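PDB 2YOC: pullulanase from Klebsiella oxytoca, which probably hydrolyses alpha-1,6-glucosidic linkages in pullulan and related branched glucans, and is a substrate of the type 2 secretion system. Local coordinates for residues B[41-47]-B[137-142]; B[277-283]-B[640-644]; B[487-491]-B[504-508]; B[855-859]-B[949-953]. All blocks are in the same frame, centred on the assembly; numbering follows the deposited sequence.

Contact 1 of 4, residues B[41-47]-B[137-142]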
loop_
_atom_site.group_PDB
_atom_site.type_symbol
_atom_site.label_atom_id
_atom_site.label_comp_id
_atom_site.label_asym_id
_atom_site.label_seq_id
_atom_site.Cartn_x
_atom_site.Cartn_y
_atom_site.Cartn_z
ATOM N N GLN B 41 -36.031 28.739 51.631
ATOM C CA GLN B 41 -36.505 28.181 50.356
ATOM C C GLN B 41 -36.330 29.171 49.188
ATOM O O GLN B 41 -36.682 30.343 49.325
ATOM C CB GLN B 41 -37.948 27.628 50.426
ATOM C CG GLN B 41 -38.988 28.595 50.968
ATOM C CD GLN B 41 -40.227 28.588 50.120
ATOM O OE1 GLN B 41 -40.356 29.358 49.165
ATOM N NE2 GLN B 41 -41.175 27.734 50.460
ATOM N N ALA B 42 -35.762 28.699 48.056
ATOM C CA ALA B 42 -35.526 29.506 46.854
ATOM C C ALA B 42 -36.533 29.155 45.757
ATOM O O ALA B 42 -37.120 28.067 45.782
ATOM C CB ALA B 42 -34.106 29.294 46.344
ATOM N N VAL B 43 -36.731 30.075 44.797
ATOM C CA VAL B 43 -37.629 29.840 43.672
ATOM C C VAL B 43 -36.989 30.173 42.310
ATOM O O VAL B 43 -36.478 31.278 42.125
ATOM C CB VAL B 43 -39.082 30.351 43.887
ATOM C CG1 VAL B 43 -39.202 31.859 43.723
ATOM C CG2 VAL B 43 -40.068 29.626 42.981
ATOM N N ILE B 44 -36.947 29.180 41.395
ATOM C CA ILE B 44 -36.385 29.320 40.044
ATOM C C ILE B 44 -37.523 29.231 39.019
ATOM O O ILE B 44 -38.269 28.248 39.016
ATOM C CB ILE B 44 -35.243 28.295 39.729
ATOM C CG1 ILE B 44 -34.199 28.133 40.876
ATOM C CG2 ILE B 44 -34.577 28.560 38.363
ATOM C CD1 ILE B 44 -33.373 29.374 41.352
ATOM N N HIS B 45 -37.653 30.263 38.164
ATOM C CA HIS B 45 -38.672 30.316 37.117
ATOM C C HIS B 45 -38.079 29.939 35.778
ATOM O O HIS B 45 -37.034 30.475 35.380
ATOM C CB HIS B 45 -39.231 31.735 36.949
ATOM C CG HIS B 45 -39.847 32.342 38.162
ATOM N ND1 HIS B 45 -39.122 33.172 38.997
ATOM C CD2 HIS B 45 -41.131 32.305 38.586
ATOM C CE1 HIS B 45 -39.975 33.579 39.923
ATOM N NE2 HIS B 45 -41.198 33.088 39.711
ATOM N N LEU B 46 -38.767 29.064 35.050
ATOM C CA LEU B 46 -38.334 28.776 33.697
ATOM C C LEU B 46 -39.225 29.642 32.829
ATOM O O LEU B 46 -40.455 29.552 32.914
ATOM C CB LEU B 46 -38.454 27.291 33.304
ATOM C CG LEU B 46 -37.936 26.965 31.894
ATOM C CD1 LEU B 46 -36.528 26.495 31.944
ATOM C CD2 LEU B 46 -38.790 25.936 31.193
ATOM N N VAL B 47 -38.616 30.547 32.072
ATOM C CA VAL B 47 -39.398 31.387 31.190
ATOM C C VAL B 47 -39.485 30.636 29.856
ATOM O O VAL B 47 -38.498 30.529 29.108
ATOM C CB VAL B 47 -38.909 32.853 31.105
ATOM C CG1 VAL B 47 -39.873 33.692 30.270
ATOM C CG2 VAL B 47 -38.769 33.460 32.502
ATOM N N ARG B 137 -34.115 35.839 46.337
ATOM C CA ARG B 137 -34.075 34.385 46.133
ATOM C C ARG B 137 -35.063 33.904 45.062
ATOM O O ARG B 137 -35.091 32.717 44.728
ATOM C CB ARG B 137 -34.103 33.587 47.446
ATOM C CG ARG B 137 -32.726 33.558 48.110
ATOM C CD ARG B 137 -32.705 33.939 49.580
ATOM N NE ARG B 137 -33.712 33.206 50.342
ATOM C CZ ARG B 137 -33.549 31.977 50.814
ATOM N NH1 ARG B 137 -32.407 31.332 50.631
ATOM N NH2 ARG B 137 -34.519 31.387 51.484
ATOM N N THR B 138 -35.842 34.859 44.501
ATOM C CA THR B 138 -36.753 34.684 43.369
ATOM C C THR B 138 -35.927 35.044 42.126
ATOM O O THR B 138 -35.542 36.202 41.928
ATOM C CB THR B 138 -38.142 35.376 43.543
ATOM O OG1 THR B 138 -38.607 35.864 42.285
ATOM C CG2 THR B 138 -38.160 36.493 44.572
ATOM N N VAL B 139 -35.588 34.014 41.353
ATOM C CA VAL B 139 -34.722 34.065 40.189
ATOM C C VAL B 139 -35.432 33.479 38.961
ATOM O O VAL B 139 -36.352 32.682 39.120
ATOM C CB VAL B 139 -33.413 33.323 40.589
ATOM C CG1 VAL B 139 -32.866 32.418 39.491
ATOM C CG2 VAL B 139 -32.360 34.296 41.092
ATOM N N SER B 140 -35.010 33.883 37.745
ATOM C CA SER B 140 -35.590 33.407 36.485
ATOM C C SER B 140 -34.512 33.037 35.457
ATOM O O SER B 140 -33.485 33.718 35.368
ATOM C CB SER B 140 -36.529 34.459 35.905
ATOM O OG SER B 140 -37.428 34.954 36.884
ATOM N N VAL B 141 -34.745 31.952 34.685
ATOM C CA VAL B 141 -33.816 31.476 33.646
ATOM C C VAL B 141 -34.559 31.100 32.341
ATOM O O VAL B 141 -35.735 30.719 32.389
ATOM C CB VAL B 141 -32.830 30.356 34.121
ATOM C CG1 VAL B 141 -31.832 30.877 35.145
ATOM C CG2 VAL B 141 -33.563 29.130 34.662
ATOM N N ILE B 142 -33.875 31.235 31.183
ATOM C CA ILE B 142 -34.412 30.886 29.854
ATOM C C ILE B 142 -33.547 29.748 29.298
ATOM O O ILE B 142 -32.344 29.736 29.557
ATOM C CB ILE B 142 -34.437 32.085 28.860
ATOM C CG1 ILE B 142 -34.821 33.418 29.529
ATOM C CG2 ILE B 142 -35.343 31.787 27.659
ATOM C CD1 ILE B 142 -34.159 34.633 28.862
#

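Contact 2 of 4, residues B[277-283]-B[640-644]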
loop_
_atom_site.group_PDB
_atom_site.type_symbol
_atom_site.label_atom_id
_atom_site.label_comp_id
_atom_site.label_asym_id
_atom_site.label_seq_id
_atom_site.Cartn_x
_atom_site.Cartn_y
_atom_site.Cartn_z
ATOM N N ALA B 277 -9.411 49.892 5.115
ATOM C CA ALA B 277 -8.106 49.264 4.950
ATOM C C ALA B 277 -7.268 49.702 3.760
ATOM O O ALA B 277 -6.048 49.775 3.917
ATOM C CB ALA B 277 -8.191 47.753 5.039
ATOM N N GLU B 278 -7.881 50.027 2.601
ATOM C CA GLU B 278 -7.056 50.439 1.464
ATOM C C GLU B 278 -6.218 51.654 1.784
ATOM O O GLU B 278 -4.990 51.597 1.596
ATOM C CB GLU B 278 -7.857 50.651 0.176
ATOM C CG GLU B 278 -7.108 50.160 -1.050
ATOM C CD GLU B 278 -7.677 50.615 -2.379
ATOM O OE1 GLU B 278 -8.919 50.554 -2.565
ATOM O OE2 GLU B 278 -6.872 51.044 -3.238
ATOM N N ALA B 279 -6.874 52.709 2.345
ATOM C CA ALA B 279 -6.263 53.980 2.747
ATOM C C ALA B 279 -5.421 53.815 3.969
ATOM O O ALA B 279 -4.296 54.319 4.007
ATOM C CB ALA B 279 -7.330 55.029 3.010
ATOM N N ALA B 280 -5.960 53.123 4.980
ATOM C CA ALA B 280 -5.304 52.923 6.270
ATOM C C ALA B 280 -3.964 52.232 6.122
ATOM O O ALA B 280 -3.021 52.621 6.804
ATOM C CB ALA B 280 -6.211 52.153 7.210
ATOM N N GLU B 281 -3.854 51.283 5.159
ATOM C CA GLU B 281 -2.653 50.491 4.877
ATOM C C GLU B 281 -1.502 51.338 4.430
ATOM O O GLU B 281 -0.346 50.931 4.597
ATOM C CB GLU B 281 -2.936 49.431 3.801
ATOM C CG GLU B 281 -3.366 48.078 4.345
ATOM C CD GLU B 281 -3.841 47.055 3.326
ATOM O OE1 GLU B 281 -3.876 47.363 2.110
ATOM O OE2 GLU B 281 -4.160 45.923 3.752
ATOM N N ALA B 282 -1.805 52.498 3.841
ATOM C CA ALA B 282 -0.797 53.395 3.295
ATOM C C ALA B 282 -0.259 54.437 4.317
ATOM O O ALA B 282 0.449 55.382 3.921
ATOM C CB ALA B 282 -1.355 54.070 2.056
ATOM N N LEU B 283 -0.596 54.271 5.622
ATOM C CA LEU B 283 -0.162 55.198 6.673
ATOM C C LEU B 283 0.764 54.574 7.686
ATOM O O LEU B 283 0.928 53.352 7.720
ATOM C CB LEU B 283 -1.334 55.890 7.368
ATOM C CG LEU B 283 -2.308 56.560 6.410
ATOM C CD1 LEU B 283 -3.414 57.198 7.150
ATOM C CD2 LEU B 283 -1.623 57.550 5.537
ATOM N N ARG B 640 -6.584 42.730 7.333
ATOM C CA ARG B 640 -5.633 43.655 6.743
ATOM C C ARG B 640 -4.771 44.504 7.702
ATOM O O ARG B 640 -3.550 44.548 7.528
ATOM C CB ARG B 640 -6.346 44.500 5.696
ATOM C CG ARG B 640 -6.741 43.710 4.464
ATOM C CD ARG B 640 -7.609 44.483 3.492
ATOM N NE ARG B 640 -6.870 45.490 2.725
ATOM C CZ ARG B 640 -7.327 46.065 1.608
ATOM N NH1 ARG B 640 -8.514 45.726 1.114
ATOM N NH2 ARG B 640 -6.600 46.977 0.976
HETATM N N MSE B 641 -5.386 45.169 8.686
HETATM C CA MSE B 641 -4.659 46.008 9.637
HETATM C C MSE B 641 -3.828 45.250 10.660
HETATM O O MSE B 641 -2.755 45.729 11.071
HETATM C CB MSE B 641 -5.554 47.074 10.289
HETATM C CG MSE B 641 -6.134 48.084 9.280
HETATM SE SE MSE B 641 -4.847 48.873 8.047
HETATM C CE MSE B 641 -3.943 49.999 9.275
ATOM N N PHE B 642 -4.284 44.058 11.042
ATOM C CA PHE B 642 -3.479 43.248 11.938
ATOM C C PHE B 642 -2.316 42.644 11.161
ATOM O O PHE B 642 -1.207 42.541 11.703
ATOM C CB PHE B 642 -4.271 42.165 12.669
ATOM C CG PHE B 642 -3.444 41.532 13.775
ATOM C CD1 PHE B 642 -2.873 42.315 14.782
ATOM C CD2 PHE B 642 -3.204 40.162 13.791
ATOM C CE1 PHE B 642 -2.089 41.731 15.783
ATOM C CE2 PHE B 642 -2.424 39.586 14.792
ATOM C CZ PHE B 642 -1.882 40.369 15.787
ATOM N N ALA B 643 -2.540 42.304 9.878
ATOM C CA ALA B 643 -1.446 41.781 9.047
ATOM C C ALA B 643 -0.390 42.897 8.923
ATOM O O ALA B 643 0.811 42.621 9.066
ATOM C CB ALA B 643 -1.964 41.357 7.675
ATOM N N LYS B 644 -0.857 44.168 8.769
ATOM C CA LYS B 644 0.010 45.347 8.694
ATOM C C LYS B 644 0.768 45.525 10.038
ATOM O O LYS B 644 1.991 45.722 10.037
ATOM C CB LYS B 644 -0.780 46.606 8.304
ATOM C CG LYS B 644 0.135 47.793 8.091
ATOM C CD LYS B 644 -0.565 49.123 7.759
ATOM C CE LYS B 644 0.275 50.319 8.180
ATOM N NZ LYS B 644 1.682 50.333 7.618
#

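Contact 3 of 4, residues B[487-491]-B[504-508]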
loop_
_atom_site.group_PDB
_atom_site.type_symbol
_atom_site.label_atom_id
_atom_site.label_comp_id
_atom_site.label_asym_id
_atom_site.label_seq_id
_atom_site.Cartn_x
_atom_site.Cartn_y
_atom_site.Cartn_z
ATOM N N PHE B 487 12.105 33.944 52.825
ATOM C CA PHE B 487 10.736 33.427 52.827
ATOM C C PHE B 487 9.748 34.498 53.265
ATOM O O PHE B 487 8.615 34.512 52.783
ATOM C CB PHE B 487 10.601 32.177 53.711
ATOM C CG PHE B 487 9.455 31.280 53.299
ATOM C CD1 PHE B 487 8.149 31.570 53.679
ATOM C CD2 PHE B 487 9.677 30.153 52.519
ATOM C CE1 PHE B 487 7.087 30.750 53.284
ATOM C CE2 PHE B 487 8.614 29.321 52.142
ATOM C CZ PHE B 487 7.327 29.626 52.532
ATOM N N SER B 488 10.185 35.401 54.165
ATOM C CA SER B 488 9.379 36.524 54.639
ATOM C C SER B 488 8.876 37.356 53.427
ATOM O O SER B 488 7.668 37.622 53.350
ATOM C CB SER B 488 10.190 37.392 55.596
ATOM O OG SER B 488 11.381 37.852 54.978
ATOM N N ARG B 489 9.780 37.673 52.441
ATOM C CA ARG B 489 9.424 38.419 51.221
ATOM C C ARG B 489 8.254 37.759 50.486
ATOM O O ARG B 489 7.322 38.458 50.071
ATOM C CB ARG B 489 10.635 38.636 50.281
ATOM C CG ARG B 489 10.288 39.545 49.090
ATOM C CD ARG B 489 11.461 40.218 48.399
ATOM N NE ARG B 489 11.049 40.904 47.165
ATOM C CZ ARG B 489 11.227 42.205 46.908
ATOM N NH1 ARG B 489 11.842 42.987 47.784
ATOM N NH2 ARG B 489 10.823 42.720 45.753
ATOM N N LEU B 490 8.289 36.416 50.374
ATOM C CA LEU B 490 7.245 35.653 49.709
ATOM C C LEU B 490 5.893 35.898 50.329
ATOM O O LEU B 490 4.940 36.121 49.596
ATOM C CB LEU B 490 7.576 34.146 49.649
ATOM C CG LEU B 490 6.490 33.188 49.085
ATOM C CD1 LEU B 490 6.124 33.497 47.631
ATOM C CD2 LEU B 490 6.936 31.758 49.191
ATOM N N CYS B 491 5.813 35.907 51.668
ATOM C CA CYS B 491 4.559 36.125 52.396
ATOM C C CYS B 491 4.046 37.565 52.257
ATOM O O CYS B 491 2.828 37.758 52.137
ATOM C CB CYS B 491 4.693 35.702 53.859
ATOM S SG CYS B 491 5.413 34.048 54.088
ATOM N N GLY B 504 4.105 28.735 58.427
ATOM C CA GLY B 504 5.093 28.659 59.492
ATOM C C GLY B 504 6.465 29.159 59.097
ATOM O O GLY B 504 7.192 29.668 59.951
ATOM N N TYR B 505 6.823 29.056 57.805
ATOM C CA TYR B 505 8.134 29.508 57.347
ATOM C C TYR B 505 8.309 31.026 57.267
ATOM O O TYR B 505 9.461 31.478 57.186
ATOM C CB TYR B 505 8.537 28.857 56.021
ATOM C CG TYR B 505 8.719 27.361 56.073
ATOM C CD1 TYR B 505 9.950 26.799 56.415
ATOM C CD2 TYR B 505 7.690 26.505 55.701
ATOM C CE1 TYR B 505 10.140 25.419 56.421
ATOM C CE2 TYR B 505 7.864 25.124 55.706
ATOM C CZ TYR B 505 9.090 24.585 56.073
ATOM O OH TYR B 505 9.268 23.223 56.105
ATOM N N CYS B 506 7.192 31.818 57.298
ATOM C CA CYS B 506 7.249 33.296 57.241
ATOM C C CYS B 506 8.074 33.841 58.409
ATOM O O CYS B 506 8.684 34.904 58.299
ATOM C CB CYS B 506 5.854 33.924 57.206
ATOM S SG CYS B 506 4.757 33.312 55.883
ATOM N N ASP B 507 8.094 33.078 59.518
ATOM C CA ASP B 507 8.804 33.379 60.757
ATOM C C ASP B 507 10.290 33.021 60.673
ATOM O O ASP B 507 11.094 33.681 61.334
ATOM C CB ASP B 507 8.149 32.642 61.929
ATOM C CG ASP B 507 6.662 32.909 62.092
ATOM O OD1 ASP B 507 5.918 32.801 61.084
ATOM O OD2 ASP B 507 6.228 33.157 63.238
ATOM N N SER B 508 10.656 31.977 59.885
ATOM C CA SER B 508 12.046 31.530 59.738
ATOM C C SER B 508 12.877 32.541 58.964
ATOM O O SER B 508 12.356 33.195 58.054
ATOM C CB SER B 508 12.111 30.166 59.061
ATOM O OG SER B 508 11.865 30.257 57.666
#

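Contact 4 of 4, residues B[855-859]-B[949-953]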
loop_
_atom_site.group_PDB
_atom_site.type_symbol
_atom_site.label_atom_id
_atom_site.label_comp_id
_atom_site.label_asym_id
_atom_site.label_seq_id
_atom_site.Cartn_x
_atom_site.Cartn_y
_atom_site.Cartn_z
HETATM N N MSE B 855 21.914 16.846 14.595
HETATM C CA MSE B 855 23.225 17.431 14.339
HETATM C C MSE B 855 23.878 16.960 13.039
HETATM O O MSE B 855 24.559 17.758 12.406
HETATM C CB MSE B 855 24.178 17.195 15.527
HETATM C CG MSE B 855 23.783 17.907 16.796
HETATM SE SE MSE B 855 23.358 19.773 16.481
HETATM C CE MSE B 855 23.220 20.390 18.312
ATOM N N LEU B 856 23.691 15.685 12.644
ATOM C CA LEU B 856 24.310 15.190 11.414
ATOM C C LEU B 856 23.357 15.058 10.199
ATOM O O LEU B 856 23.723 14.497 9.161
ATOM C CB LEU B 856 25.162 13.923 11.664
ATOM C CG LEU B 856 26.247 14.055 12.755
ATOM C CD1 LEU B 856 26.769 12.721 13.150
ATOM C CD2 LEU B 856 27.402 14.959 12.321
ATOM N N GLY B 857 22.172 15.640 10.316
ATOM C CA GLY B 857 21.180 15.593 9.251
ATOM C C GLY B 857 21.074 16.858 8.428
ATOM O O GLY B 857 21.286 17.957 8.951
ATOM N N GLN B 858 20.665 16.695 7.155
ATOM C CA GLN B 858 20.502 17.758 6.159
ATOM C C GLN B 858 19.601 18.926 6.562
ATOM O O GLN B 858 19.806 20.037 6.061
ATOM C CB GLN B 858 20.105 17.195 4.772
ATOM C CG GLN B 858 21.147 16.254 4.137
ATOM C CD GLN B 858 22.524 16.854 3.972
ATOM O OE1 GLN B 858 22.704 17.951 3.447
ATOM N NE2 GLN B 858 23.531 16.137 4.422
ATOM N N GLY B 859 18.626 18.681 7.443
ATOM C CA GLY B 859 17.712 19.719 7.919
ATOM C C GLY B 859 18.373 20.652 8.919
ATOM O O GLY B 859 19.464 20.361 9.409
ATOM N N LEU B 949 29.144 18.903 2.764
ATOM C CA LEU B 949 28.321 17.731 2.465
ATOM C C LEU B 949 27.221 17.483 3.489
ATOM O O LEU B 949 26.190 16.914 3.142
ATOM C CB LEU B 949 29.182 16.479 2.260
ATOM C CG LEU B 949 30.123 16.445 1.023
ATOM C CD1 LEU B 949 30.996 15.202 1.030
ATOM C CD2 LEU B 949 29.348 16.527 -0.309
ATOM N N PHE B 950 27.430 17.915 4.736
ATOM C CA PHE B 950 26.450 17.764 5.812
ATOM C C PHE B 950 25.260 18.728 5.667
ATOM O O PHE B 950 24.173 18.455 6.204
ATOM C CB PHE B 950 27.106 18.056 7.162
ATOM C CG PHE B 950 27.950 16.931 7.674
ATOM C CD1 PHE B 950 27.368 15.740 8.093
ATOM C CD2 PHE B 950 29.334 17.055 7.747
ATOM C CE1 PHE B 950 28.155 14.697 8.589
ATOM C CE2 PHE B 950 30.117 16.002 8.227
ATOM C CZ PHE B 950 29.522 14.833 8.652
ATOM N N THR B 951 25.501 19.883 5.013
ATOM C CA THR B 951 24.552 20.986 4.871
ATOM C C THR B 951 24.391 21.406 3.404
ATOM O O THR B 951 24.773 22.520 3.021
ATOM C CB THR B 951 25.012 22.144 5.766
ATOM O OG1 THR B 951 26.309 22.581 5.322
ATOM C CG2 THR B 951 25.033 21.765 7.257
ATOM N N LEU B 952 23.839 20.491 2.583
ATOM C CA LEU B 952 23.648 20.688 1.143
ATOM C C LEU B 952 22.700 21.827 0.793
ATOM O O LEU B 952 22.873 22.430 -0.273
ATOM C CB LEU B 952 23.230 19.399 0.429
ATOM C CG LEU B 952 24.223 18.237 0.359
ATOM C CD1 LEU B 952 23.560 16.990 -0.218
ATOM C CD2 LEU B 952 25.447 18.590 -0.470
ATOM N N GLY B 953 21.708 22.105 1.660
ATOM C CA GLY B 953 20.749 23.186 1.440
ATOM C C GLY B 953 19.691 22.988 0.360
ATOM O O GLY B 953 18.509 23.211 0.632
#

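Contact 1 of 4, residues B[41-47]-B[137-142]
Arg137, Val141 and His45 bury the most surface where residues 41-47 and 137-142 run side by side. The carbonyl O of Arg137 accepts the N-H of Val43 at 3.1 Å. The Arg137 side chain bends at chi2 and chi3, which brings its guanidinium beside the backbone of Gln41. Phe131 meets that group in a cation-pi contact. His45 holds one acceptor twice. Its N lies 2.9 Å from Val139 O, and its ring atom ND1 lies 2.8 Å from the same oxygen. With chi1 at -58° CG sits beside the backbone N, and this folds the ring back toward the same carbonyl. ND1 comes from above the carbonyl plane, and the oxygen lies 22° out of the ring plane. Val141 N bonds to His45 O at 2.8 Å, and Val141 O accepts Val47 N at 2.9 Å. Val141 CG2 packs 3.9 Å from Ile44 CG2, and Val115 of strand 110-117 touches Val141 and Leu46 on this face. On the other face Arg152 of helix 152-159 touches His45 and Ser140. The pairing is parallel. Strand 41-46 is the middle strand of a mixed three-stranded sheet, in a region consistent with the transthyretin-like pullulanase-associated domain.

Contact 2 of 4, residues B[277-283]-B[640-644]
The last turn of helix 269-280 and the loop after it, Ala277 to Leu283, rest on the first turn of helix 640-655, with a salt bridge between Glu281 and Arg640. Arg640 grips the carboxylate side-on with two nitrogens. NE is 2.9 Å from Glu281 OE2, and NH2 is 3.0 Å from Glu281 OE1. Both bonds are nearly straight, at 169° and 168°. The oxygens lie close to the guanidinium plane, but each is met from above the carboxylate plane, because the two groups are turned 46° against each other. The Ala277 methyl lies over a guanidinium face, with CB 3.5 Å from Arg640 NE. Helix 269-280 leads from the N2 region toward the strands of the carbohydrate-binding module 48 region. Helix 640-655 runs into strand 661-664 of the eight-stranded barrel, so the contact ties the N-terminal modules to the barrel, which is probably the catalytic module as in related glycosyl hydrolases. Deeper in, Met641, present as selenomethionine, bends at chi2 and chi3 and brings SE to 3.6 Å from Ala280 CB. Trp299 of strand 293-299 touches both residues. Lys644 reaches along the turn from Ala280 to Leu283. Its CD passes 3.6 Å from Glu281 O. Its NZ makes a weak hydrogen bond to Leu283 O at 3.1 Å and a salt bridge to Asp648 within its own helix.

Contact 3 of 4, residues B[487-491]-B[504-508]
Tyr505 meets Phe487 through its CB, which stands over the centre of the phenyl ring. The CB lies 3.5 Å from the Phe487 ring centroid and only 7° off the ring normal, a CH-pi contact. CG of Phe487 is anti to the backbone N (chi1 -155°), which turns the ring toward the 504-508 segment. Leu490, one helical turn on from Phe487, puts CD2 over the opposite face near the rim. The Tyr505 ring itself leans away and lies obliquely to that of Phe487. Val515 and Leu519 of helix 512-520 receive it. Next comes Cys506, whose SG is bonded to Cys491 SG at 2.0 Å with chi3 -85°. The disulfide joins helix 487-493 to the loop before helix 512-520, within the small helical Ins region. Cys506 SG also lies at the edge of the Phe487 ring, 5.5 Å from its centroid, a sulfur-aromatic contact. Ser488 CB approaches the Cys506 carbonyl loosely, with CB 4.0 Å from the O. At the end of the segment Ser508 turns back on Tyr505. Tyr505 O accepts both Ser508 N at 3.0 Å and Ser508 OG at 2.7 Å, the latter on a lone pair in the carbonyl plane.

Contact 4 of 4, residues B[855-859]-B[949-953]
Leu856 CD2 meets the Phe950 ring obliquely, 3.8 Å from Phe950 CE1, and the two side chains point the same way. The Gln858 carboxamide is set against the backbone of residues 949-953, with a backbone partner for each polar atom. Here the loop between helix 840-855 and strand 860-864, the last strand of the (beta/alpha)8 barrel, meets the loop between helix 927-945 and helix 955-961, ahead of the C-terminal antiparallel sheet. The contact therefore joins barrel and C-terminal domain in a buried seam. Leu997 and Val999 of strand 994-1002 also touch the Phe950 ring. Arg944 of helix 927-945 adds hydrogen bonds to the carbonyls of Met855, Gly857 and Gly859. Thr951 OG1 is hydrogen-bonded to Lys411 NZ. The Gln858 chain bends at chi2 (-57°), which folds the amide over toward the 949-953 loop. Its NE2 donates to Leu949 O at 3.1 Å, on a lone pair in the carbonyl plane. Two bonds, one donated and one accepted, thus fix the rotation of the amide. The second is the straighter: Leu952 N points at Gln858 OE1 from 2.9 Å, with an angle of 168° at the hydrogen.

In the fold
From the N terminus, contact 1 closes a loop of about 90 residues and pairs two strands of the N-terminal sheet. The chain then passes through the N2 region and reaches contact 2, which opens at the end of helix 269-280. Contact 2 closes only at helix 640-655, after the carbohydrate-binding module 48 region and the first three barrel strands. Contact 3 falls within that span. It is a short local closure in the Ins region, with its centre about 53 Å from that of contact 2. Contact 4 comes later. Its loop of about 90 residues holds the last barrel strand and ends in the C-terminal region. Contacts 1 and 4 lie on opposite sides of the chain's centre.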